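Local coordinates for cysteine protease-like VirA (Shigella flexneri, PDB 3EB8), which is a secreted virulence effector that helps the bacterium enter epithelial cells and spread between them, described as a tubulin protease but probably not one, at residues P83-L89 and I117-I123; I318-S324 and Q348-I354. One frame throughout, in Å; residues are numbered along the deposited sequence.

Two kinds of strand pairing in one mixed sheet illustrate how a sheet changes character from its middle to its margin. Contact 2 is a long, regular antiparallel ladder that is almost wholly buried; contact 1 is a short parallel pairing with exposed residues at Pro84, Asn88 and Asn118. Strand 121-123 lies directly beside strand 348-356, so the two contacts share a sheet, with their centres about 8 Å apart. Polar side chains join them: Thr121 OG1 and Ser350 OG are 2.5 Å apart, and Gln86 OE1 and Ser324 OG 2.6 Å, both probable hydrogen bonds. Contact 2 combines paired backbone bonds with one largely apolar face and one rich in polar side chains, contact 1 three strong backbone bonds with flanking turns.

Contact 1: P83-L89 and I117-I123; sequences PPKQFNL and INCCTSI
Segments 83-89 and 117-123 form a short parallel strand pair, with an inverse gamma turn on either side of strand 86-87. The extended backbones run side by side, pairing Gln86 with Thr121 and Phe87 with Ser122, CA atoms 5.0 Å apart in each. Thr121 N donates to Lys85 O (3.0 Å), Phe87 N to Thr121 O (2.9 Å) and Ile123 N to Phe87 O (2.7 Å). The turns centre on Pro84 and Asn88; in the first, Lys85 N returns to Pro83 O at 2.7 Å. Being parallel, the strands need a crossover connection, which here includes strand 94-97 and helix 110-118; the latter leads into Cys119 and Cys120.

Gln86 (chi1 m, chi2 t) and Thr121 (p) share one face, CG to OG1 3.7 Å; the Gln86 amide bonds Ser324 and Ser350, and Thr121 OG1 also bonds Ser350. Phe87 (m, chi2 92°) and Ser122 (t) take the opposite face. Cys120 (p) sets CB 3.7 Å from Phe87 CD1, at the ring edge, and its SG lies 5.5 Å from the ring centroid, obliquely. Leu89 (m, t) brings CB within 3.3 Å of Ser122 OG, to which Leu89 N makes a weak hydrogen bond, also 3.3 Å. Ile123 (m, t), pointing toward segment 83-89, lays CD1 3.4 Å from Gln86 O and CG1 3.7 Å from Gln86 CB.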
ATOM      1  N   PRO A  83       2.555  -0.201 -12.864  1.00 57.88           N
ATOM      2  CA  PRO A  83       1.420  -0.257 -11.929  1.00 57.21           C
ATOM      3  C   PRO A  83       1.887  -0.123 -10.465  1.00 52.40           C
ATOM      4  O   PRO A  83       3.068  -0.314 -10.178  1.00 52.04           O
ATOM      5  CB  PRO A  83       0.827  -1.656 -12.164  1.00 53.00           C
ATOM      6  CG  PRO A  83       1.624  -2.267 -13.278  1.00 71.07           C
ATOM      7  CD  PRO A  83       2.914  -1.521 -13.400  1.00 53.80           C
ATOM      8  N   PRO A  84       0.954   0.183  -9.554  1.00 51.55           N
ATOM      9  CA  PRO A  84       1.248   0.284  -8.123  1.00 50.95           C
ATOM     10  C   PRO A  84       1.610  -1.090  -7.546  1.00 54.19           C
ATOM     11  O   PRO A  84       0.811  -1.690  -6.832  1.00 50.96           O
ATOM     12  CB  PRO A  84      -0.089   0.738  -7.532  1.00 52.86           C
ATOM     13  CG  PRO A  84      -1.118   0.158  -8.497  1.00 51.28           C
ATOM     14  CD  PRO A  84      -0.474   0.434  -9.831  1.00 51.73           C
ATOM     15  N   LYS A  85       2.806  -1.577  -7.860  1.00 55.77           N
ATOM     16  CA  LYS A  85       3.283  -2.853  -7.329  1.00 56.57           C
ATOM     17  C   LYS A  85       4.652  -2.644  -6.717  1.00 51.70           C
ATOM     18  O   LYS A  85       5.293  -1.618  -6.943  1.00 51.59           O
ATOM     19  CB  LYS A  85       3.355  -3.913  -8.429  1.00 52.40           C
ATOM     20  CG  LYS A  85       2.024  -4.158  -9.096  1.00 52.53           C
ATOM     21  CD  LYS A  85       2.106  -5.227 -10.153  1.00 53.34           C
ATOM     22  CE  LYS A  85       0.738  -5.465 -10.755  1.00 53.60           C
ATOM     23  NZ  LYS A  85       0.799  -6.297 -11.989  1.00 54.42           N
ATOM     24  N   GLN A  86       5.090  -3.606  -5.929  1.00 52.05           N
ATOM     25  CA  GLN A  86       6.393  -3.526  -5.291  1.00 52.32           C
ATOM     26  C   GLN A  86       7.454  -4.178  -6.178  1.00 53.25           C
ATOM     27  O   GLN A  86       7.463  -5.389  -6.370  1.00 53.95           O
ATOM     28  CB  GLN A  86       6.346  -4.172  -3.902  1.00 52.44           C
ATOM     29  CG  GLN A  86       5.264  -3.604  -2.986  1.00 51.69           C
ATOM     30  CD  GLN A  86       5.226  -4.305  -1.635  1.00 52.05           C
ATOM     31  OE1 GLN A  86       4.979  -5.512  -1.553  1.00 52.81           O
ATOM     32  NE2 GLN A  86       5.499  -3.558  -0.570  1.00 51.67           N
ATOM     33  N   PHE A  87       8.333  -3.358  -6.733  1.00 53.42           N
ATOM     34  CA  PHE A  87       9.410  -3.856  -7.572  1.00 54.47           C
ATOM     35  C   PHE A  87      10.756  -3.743  -6.868  1.00 55.11           C
ATOM     36  O   PHE A  87      10.975  -2.863  -6.037  1.00 54.67           O
ATOM     37  CB  PHE A  87       9.477  -3.099  -8.900  1.00 54.63           C
ATOM     38  CG  PHE A  87       8.273  -3.288  -9.763  1.00 54.32           C
ATOM     39  CD1 PHE A  87       7.203  -2.412  -9.689  1.00 53.50           C
ATOM     40  CD2 PHE A  87       8.208  -4.345 -10.658  1.00 55.02           C
ATOM     41  CE1 PHE A  87       6.088  -2.592 -10.491  1.00 53.42           C
ATOM     42  CE2 PHE A  87       7.087  -4.533 -11.466  1.00 54.87           C
ATOM     43  CZ  PHE A  87       6.031  -3.657 -11.384  1.00 54.09           C
ATOM     44  N   ASN A  88      11.665  -4.638  -7.221  1.00 56.30           N
ATOM     45  CA  ASN A  88      13.020  -4.499  -6.757  1.00 57.28           C
ATOM     46  C   ASN A  88      13.772  -3.486  -7.615  1.00 57.65           C
ATOM     47  O   ASN A  88      14.436  -3.855  -8.577  1.00 59.73           O
ATOM     48  CB  ASN A  88      13.736  -5.845  -6.725  1.00 58.60           C
ATOM     49  CG  ASN A  88      14.771  -5.899  -5.643  1.00 85.16           C
ATOM     50  OD1 ASN A  88      15.970  -5.856  -5.912  1.00 85.77           O
ATOM     51  ND2 ASN A  88      14.315  -5.946  -4.394  1.00 93.81           N
ATOM     52  N   LEU A  89      13.643  -2.205  -7.273  1.00 56.94           N
ATOM     53  CA  LEU A  89      14.311  -1.147  -8.023  1.00 57.52           C
ATOM     54  C   LEU A  89      15.683  -0.812  -7.431  1.00 58.60           C
ATOM     55  O   LEU A  89      16.496  -0.156  -8.074  1.00 59.61           O
ATOM     56  CB  LEU A  89      13.436   0.102  -8.099  1.00 56.50           C
ATOM     57  CG  LEU A  89      12.009  -0.145  -8.570  1.00 55.54           C
ATOM     58  CD1 LEU A  89      11.211   1.132  -8.515  1.00 54.76           C
ATOM     59  CD2 LEU A  89      12.001  -0.731  -9.966  1.00 56.25           C
ATOM     60  N   ILE A 117      -1.095   7.296  -4.708  1.00 50.30           N
ATOM     61  CA  ILE A 117      -1.989   6.157  -4.628  1.00 50.18           C
ATOM     62  C   ILE A 117      -1.661   5.124  -5.717  1.00 55.33           C
ATOM     63  O   ILE A 117      -1.646   3.918  -5.469  1.00 50.13           O
ATOM     64  CB  ILE A 117      -3.475   6.592  -4.701  1.00 55.91           C
ATOM     65  CG1 ILE A 117      -3.915   7.252  -3.387  1.00 61.91           C
ATOM     66  CG2 ILE A 117      -4.377   5.417  -5.006  1.00 50.97           C
ATOM     67  CD1 ILE A 117      -5.366   7.760  -3.417  1.00 51.34           C
ATOM     68  N   ASN A 118      -1.348   5.598  -6.912  1.00 50.91           N
ATOM     69  CA  ASN A 118      -1.168   4.699  -8.047  1.00 51.24           C
ATOM     70  C   ASN A 118       0.272   4.396  -8.500  1.00 52.17           C
ATOM     71  O   ASN A 118       0.472   3.772  -9.543  1.00 52.48           O
ATOM     72  CB  ASN A 118      -2.010   5.190  -9.224  1.00 52.12           C
ATOM     73  CG  ASN A 118      -3.499   5.170  -8.911  1.00 52.36           C
ATOM     74  OD1 ASN A 118      -4.176   6.194  -8.985  1.00 59.76           O
ATOM     75  ND2 ASN A 118      -4.008   4.001  -8.528  1.00 52.11           N
ATOM     76  N   CYS A 119       1.280   4.819  -7.741  1.00 50.92           N
ATOM     77  CA  CYS A 119       2.650   4.618  -8.214  1.00 51.20           C
ATOM     78  C   CYS A 119       3.282   3.327  -7.686  1.00 54.61           C
ATOM     79  O   CYS A 119       2.931   2.854  -6.603  1.00 50.33           O
ATOM     80  CB  CYS A 119       3.547   5.835  -7.917  1.00 51.45           C
ATOM     81  SG  CYS A 119       4.149   5.964  -6.231  1.00 59.61           S
ATOM     82  N   CYS A 120       4.190   2.748  -8.467  1.00 51.36           N
ATOM     83  CA  CYS A 120       4.918   1.562  -8.035  1.00 51.34           C
ATOM     84  C   CYS A 120       5.875   1.983  -6.938  1.00 51.17           C
ATOM     85  O   CYS A 120       6.073   3.171  -6.732  1.00 52.22           O
ATOM     86  CB  CYS A 120       5.700   0.949  -9.200  1.00 52.13           C
ATOM     87  SG  CYS A 120       7.094   1.961  -9.833  1.00 53.42           S
ATOM     88  N   THR A 121       6.463   1.026  -6.236  1.00 51.20           N
ATOM     89  CA  THR A 121       7.430   1.349  -5.183  1.00 51.21           C
ATOM     90  C   THR A 121       8.620   0.394  -5.271  1.00 51.99           C
ATOM     91  O   THR A 121       8.561  -0.596  -6.002  1.00 52.40           O
ATOM     92  CB  THR A 121       6.784   1.231  -3.802  1.00 55.23           C
ATOM     93  OG1 THR A 121       6.111  -0.034  -3.718  1.00 50.76           O
ATOM     94  CG2 THR A 121       5.766   2.362  -3.578  1.00 49.98           C
ATOM     95  N   SER A 122       9.689   0.690  -4.535  1.00 52.33           N
ATOM     96  CA  SER A 122      10.905  -0.132  -4.558  1.00 53.32           C
ATOM     97  C   SER A 122      11.094  -0.918  -3.260  1.00 53.41           C
ATOM     98  O   SER A 122      11.070  -0.353  -2.164  1.00 53.01           O
ATOM     99  CB  SER A 122      12.138   0.741  -4.820  1.00 54.11           C
ATOM    100  OG  SER A 122      13.333  -0.024  -4.811  1.00 55.27           O
ATOM    101  N   ILE A 123      11.292  -2.222  -3.389  1.00 54.09           N
ATOM    102  CA  ILE A 123      11.394  -3.096  -2.237  1.00 54.46           C
ATOM    103  C   ILE A 123      12.697  -2.843  -1.473  1.00 55.27           C
ATOM    104  O   ILE A 123      13.766  -2.769  -2.071  1.00 56.19           O
ATOM    105  CB  ILE A 123      11.318  -4.572  -2.676  1.00 55.29           C
ATOM    106  CG1 ILE A 123       9.938  -4.877  -3.246  1.00 54.59           C
ATOM    107  CG2 ILE A 123      11.663  -5.523  -1.529  1.00 56.17           C
ATOM    108  CD1 ILE A 123       9.904  -6.119  -4.114  1.00 55.47           C
TER

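Contact 2: I318-S324 and Q348-I354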
ATOM      1  N   ILE A 318       4.824  13.351  -0.908  1.00 46.06           N
ATOM      2  CA  ILE A 318       4.452  12.210  -0.082  1.00 45.80           C
ATOM      3  C   ILE A 318       5.521  11.124  -0.143  1.00 46.07           C
ATOM      4  O   ILE A 318       6.122  10.892  -1.187  1.00 50.48           O
ATOM      5  CB  ILE A 318       3.106  11.597  -0.536  1.00 46.13           C
ATOM      6  CG1 ILE A 318       1.926  12.463  -0.095  1.00 45.40           C
ATOM      7  CG2 ILE A 318       2.944  10.194   0.022  1.00 47.36           C
ATOM      8  CD1 ILE A 318       0.637  12.184  -0.871  1.00 45.45           C
ATOM      9  N   ASN A 319       5.772  10.473   0.986  1.00 49.20           N
ATOM     10  CA  ASN A 319       6.586   9.272   1.008  1.00 46.31           C
ATOM     11  C   ASN A 319       5.660   8.076   1.156  1.00 47.43           C
ATOM     12  O   ASN A 319       5.168   7.788   2.247  1.00 45.76           O
ATOM     13  CB  ASN A 319       7.593   9.341   2.153  1.00 46.64           C
ATOM     14  CG  ASN A 319       8.385   8.042   2.334  1.00 54.46           C
ATOM     15  OD1 ASN A 319       8.539   7.245   1.403  1.00 50.71           O
ATOM     16  ND2 ASN A 319       8.894   7.834   3.547  1.00 47.38           N
ATOM     17  N   LYS A 320       5.388   7.402   0.044  1.00 46.08           N
ATOM     18  CA  LYS A 320       4.586   6.199   0.090  1.00 45.86           C
ATOM     19  C   LYS A 320       5.383   5.033   0.684  1.00 51.59           C
ATOM     20  O   LYS A 320       6.425   4.638   0.165  1.00 46.61           O
ATOM     21  CB  LYS A 320       4.076   5.840  -1.293  1.00 45.97           C
ATOM     22  CG  LYS A 320       3.161   4.637  -1.331  1.00 45.77           C
ATOM     23  CD  LYS A 320       2.761   4.399  -2.762  1.00 49.33           C
ATOM     24  CE  LYS A 320       1.876   3.205  -2.935  1.00 45.94           C
ATOM     25  NZ  LYS A 320       1.306   3.249  -4.328  1.00 46.30           N
ATOM     26  N   ILE A 321       4.894   4.497   1.789  1.00 45.85           N
ATOM     27  CA  ILE A 321       5.489   3.318   2.375  1.00 46.14           C
ATOM     28  C   ILE A 321       4.425   2.261   2.318  1.00 45.78           C
ATOM     29  O   ILE A 321       3.388   2.400   2.954  1.00 45.32           O
ATOM     30  CB  ILE A 321       5.875   3.557   3.844  1.00 48.37           C
ATOM     31  CG1 ILE A 321       6.835   4.732   3.958  1.00 46.62           C
ATOM     32  CG2 ILE A 321       6.477   2.315   4.451  1.00 46.69           C
ATOM     33  CD1 ILE A 321       7.248   5.015   5.371  1.00 62.37           C
ATOM     34  N   GLU A 322       4.662   1.217   1.538  1.00 46.03           N
ATOM     35  CA  GLU A 322       3.695   0.151   1.403  1.00 45.74           C
ATOM     36  C   GLU A 322       4.187  -1.156   2.026  1.00 53.14           C
ATOM     37  O   GLU A 322       5.342  -1.555   1.835  1.00 47.81           O
ATOM     38  CB  GLU A 322       3.377  -0.069  -0.069  1.00 45.85           C
ATOM     39  CG  GLU A 322       2.641  -1.354  -0.381  1.00 45.76           C
ATOM     40  CD  GLU A 322       2.314  -1.456  -1.855  1.00 52.07           C
ATOM     41  OE1 GLU A 322       2.808  -0.614  -2.629  1.00 55.66           O
ATOM     42  OE2 GLU A 322       1.560  -2.361  -2.255  1.00 52.51           O
ATOM     43  N   THR A 323       3.306  -1.813   2.777  1.00 45.64           N
ATOM     44  CA  THR A 323       3.571  -3.144   3.278  1.00 45.87           C
ATOM     45  C   THR A 323       2.514  -4.101   2.766  1.00 48.71           C
ATOM     46  O   THR A 323       1.319  -3.826   2.867  1.00 49.64           O
ATOM     47  CB  THR A 323       3.523  -3.195   4.787  1.00 57.86           C
ATOM     48  OG1 THR A 323       4.226  -2.070   5.320  1.00 54.93           O
ATOM     49  CG2 THR A 323       4.136  -4.511   5.299  1.00 46.33           C
ATOM     50  N   SER A 324       2.968  -5.227   2.223  1.00 45.93           N
ATOM     51  CA  SER A 324       2.089  -6.282   1.756  1.00 48.84           C
ATOM     52  C   SER A 324       2.409  -7.604   2.466  1.00 52.87           C
ATOM     53  O   SER A 324       3.570  -7.888   2.784  1.00 46.57           O
ATOM     54  CB  SER A 324       2.271  -6.474   0.262  1.00 46.04           C
ATOM     55  OG  SER A 324       3.569  -6.973   0.026  1.00 57.88           O
ATOM     56  N   GLN A 348       6.421  -7.643   3.128  1.00 48.19           N
ATOM     57  CA  GLN A 348       7.298  -6.947   2.206  1.00 55.08           C
ATOM     58  C   GLN A 348       7.043  -5.447   2.243  1.00 48.16           C
ATOM     59  O   GLN A 348       5.897  -4.980   2.169  1.00 47.40           O
ATOM     60  CB  GLN A 348       7.136  -7.468   0.798  1.00 48.68           C
ATOM     61  CG  GLN A 348       8.168  -6.929  -0.150  1.00 62.73           C
ATOM     62  CD  GLN A 348       7.990  -7.511  -1.528  1.00 77.06           C
ATOM     63  OE1 GLN A 348       7.093  -7.097  -2.273  1.00 76.93           O
ATOM     64  NE2 GLN A 348       8.833  -8.496  -1.876  1.00 61.98           N
ATOM     65  N   VAL A 349       8.132  -4.708   2.360  1.00 48.72           N
ATOM     66  CA  VAL A 349       8.075  -3.270   2.548  1.00 49.25           C
ATOM     67  C   VAL A 349       8.720  -2.585   1.360  1.00 50.32           C
ATOM     68  O   VAL A 349       9.774  -3.021   0.877  1.00 61.17           O
ATOM     69  CB  VAL A 349       8.758  -2.872   3.878  1.00 55.29           C
ATOM     70  CG1 VAL A 349       8.915  -1.367   3.992  1.00 48.66           C
ATOM     71  CG2 VAL A 349       7.952  -3.418   5.046  1.00 48.48           C
ATOM     72  N   SER A 350       8.066  -1.535   0.867  1.00 51.52           N
ATOM     73  CA  SER A 350       8.558  -0.803  -0.295  1.00 55.84           C
ATOM     74  C   SER A 350       8.328   0.691  -0.108  1.00 60.89           C
ATOM     75  O   SER A 350       7.445   1.080   0.641  1.00 47.42           O
ATOM     76  CB  SER A 350       7.850  -1.278  -1.549  1.00 48.21           C
ATOM     77  OG  SER A 350       6.460  -1.036  -1.435  1.00 57.58           O
ATOM     78  N   PHE A 351       9.118   1.514  -0.800  1.00 48.38           N
ATOM     79  CA  PHE A 351       9.070   2.966  -0.662  1.00 48.13           C
ATOM     80  C   PHE A 351       8.944   3.676  -2.000  1.00 48.13           C
ATOM     81  O   PHE A 351       9.435   3.201  -3.010  1.00 48.60           O
ATOM     82  CB  PHE A 351      10.355   3.488  -0.025  1.00 48.73           C
ATOM     83  CG  PHE A 351      10.382   3.400   1.456  1.00 55.12           C
ATOM     84  CD1 PHE A 351      10.374   2.166   2.092  1.00 62.81           C
ATOM     85  CD2 PHE A 351      10.457   4.552   2.227  1.00 51.65           C
ATOM     86  CE1 PHE A 351      10.414   2.082   3.462  1.00 49.03           C
ATOM     87  CE2 PHE A 351      10.510   4.476   3.609  1.00 60.90           C
ATOM     88  CZ  PHE A 351      10.489   3.239   4.230  1.00 58.72           C
ATOM     89  N   ALA A 352       8.327   4.845  -1.984  1.00 47.71           N
ATOM     90  CA  ALA A 352       8.467   5.776  -3.081  1.00 47.87           C
ATOM     91  C   ALA A 352       8.293   7.201  -2.575  1.00 47.58           C
ATOM     92  O   ALA A 352       7.589   7.454  -1.597  1.00 47.11           O
ATOM     93  CB  ALA A 352       7.459   5.472  -4.221  1.00 47.75           C
ATOM     94  N   ILE A 353       8.945   8.131  -3.256  1.00 47.89           N
ATOM     95  CA  ILE A 353       8.700   9.537  -3.041  1.00 47.66           C
ATOM     96  C   ILE A 353       7.903  10.099  -4.217  1.00 53.00           C
ATOM     97  O   ILE A 353       8.208   9.835  -5.385  1.00 48.03           O
ATOM     98  CB  ILE A 353      10.008  10.319  -2.818  1.00 48.09           C
ATOM     99  CG1 ILE A 353      10.599   9.960  -1.450  1.00 52.58           C
ATOM    100  CG2 ILE A 353       9.755  11.815  -2.833  1.00 47.89           C
ATOM    101  CD1 ILE A 353      11.954  10.582  -1.197  1.00 57.43           C
ATOM    102  N   ILE A 354       6.858  10.847  -3.883  1.00 47.20           N
ATOM    103  CA  ILE A 354       6.015  11.509  -4.862  1.00 52.18           C
ATOM    104  C   ILE A 354       6.154  13.013  -4.641  1.00 52.30           C
ATOM    105  O   ILE A 354       5.901  13.516  -3.545  1.00 54.40           O
ATOM    106  CB  ILE A 354       4.545  11.060  -4.743  1.00 46.96           C
ATOM    107  CG1 ILE A 354       4.407   9.567  -5.088  1.00 47.90           C
ATOM    108  CG2 ILE A 354       3.657  11.889  -5.639  1.00 47.18           C
ATOM    109  CD1 ILE A 354       4.766   8.621  -3.955  1.00 46.75           C
TER
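Eight backbone hydrogen bonds hold 318-324 against 348-354, two for each of the hydrogen-bonded pairs Ile318-Ile354, Lys320-Ala352, Glu322-Ser350 and Ser324-Gln348. The shortest, Lys320 N to Ala352 O at 2.7 Å, is bent to 127° and weak. CA-H...O contacts fill the intervals, such as Thr323 CA to Gln348 O at 3.2 Å. The result is an unbroken antiparallel ladder; the axes of the two short segments pass 4.6 Å apart, their N-to-C directions at 163°. Of its polar side chains, Glu322 bonds Ser303, while Lys320, fully extended, carries NZ away from the sheet to the carbonyl oxygens of Ala116 and Cys119. On the face bearing Ile321 and Phe351, a non-hydrogen-bonded pair, Ile321 CG1 sits over the Phe351 ring, 4.0 Å from its centroid, in a CH-pi contact; Ile321 CG2 also approaches Val349 CG1 (4.4 Å). On the reverse face Ile354 CD1 meets Lys320 CB at 3.9 Å. The ladder lies between strands 300-312 and 121-123. Helix 245-265, part of the tubulin-binding region, packs on one face at Asn319, Ile321, Phe351 and Ile353; on the other, helix 110-118 covers the end at Ile318 and Ile354.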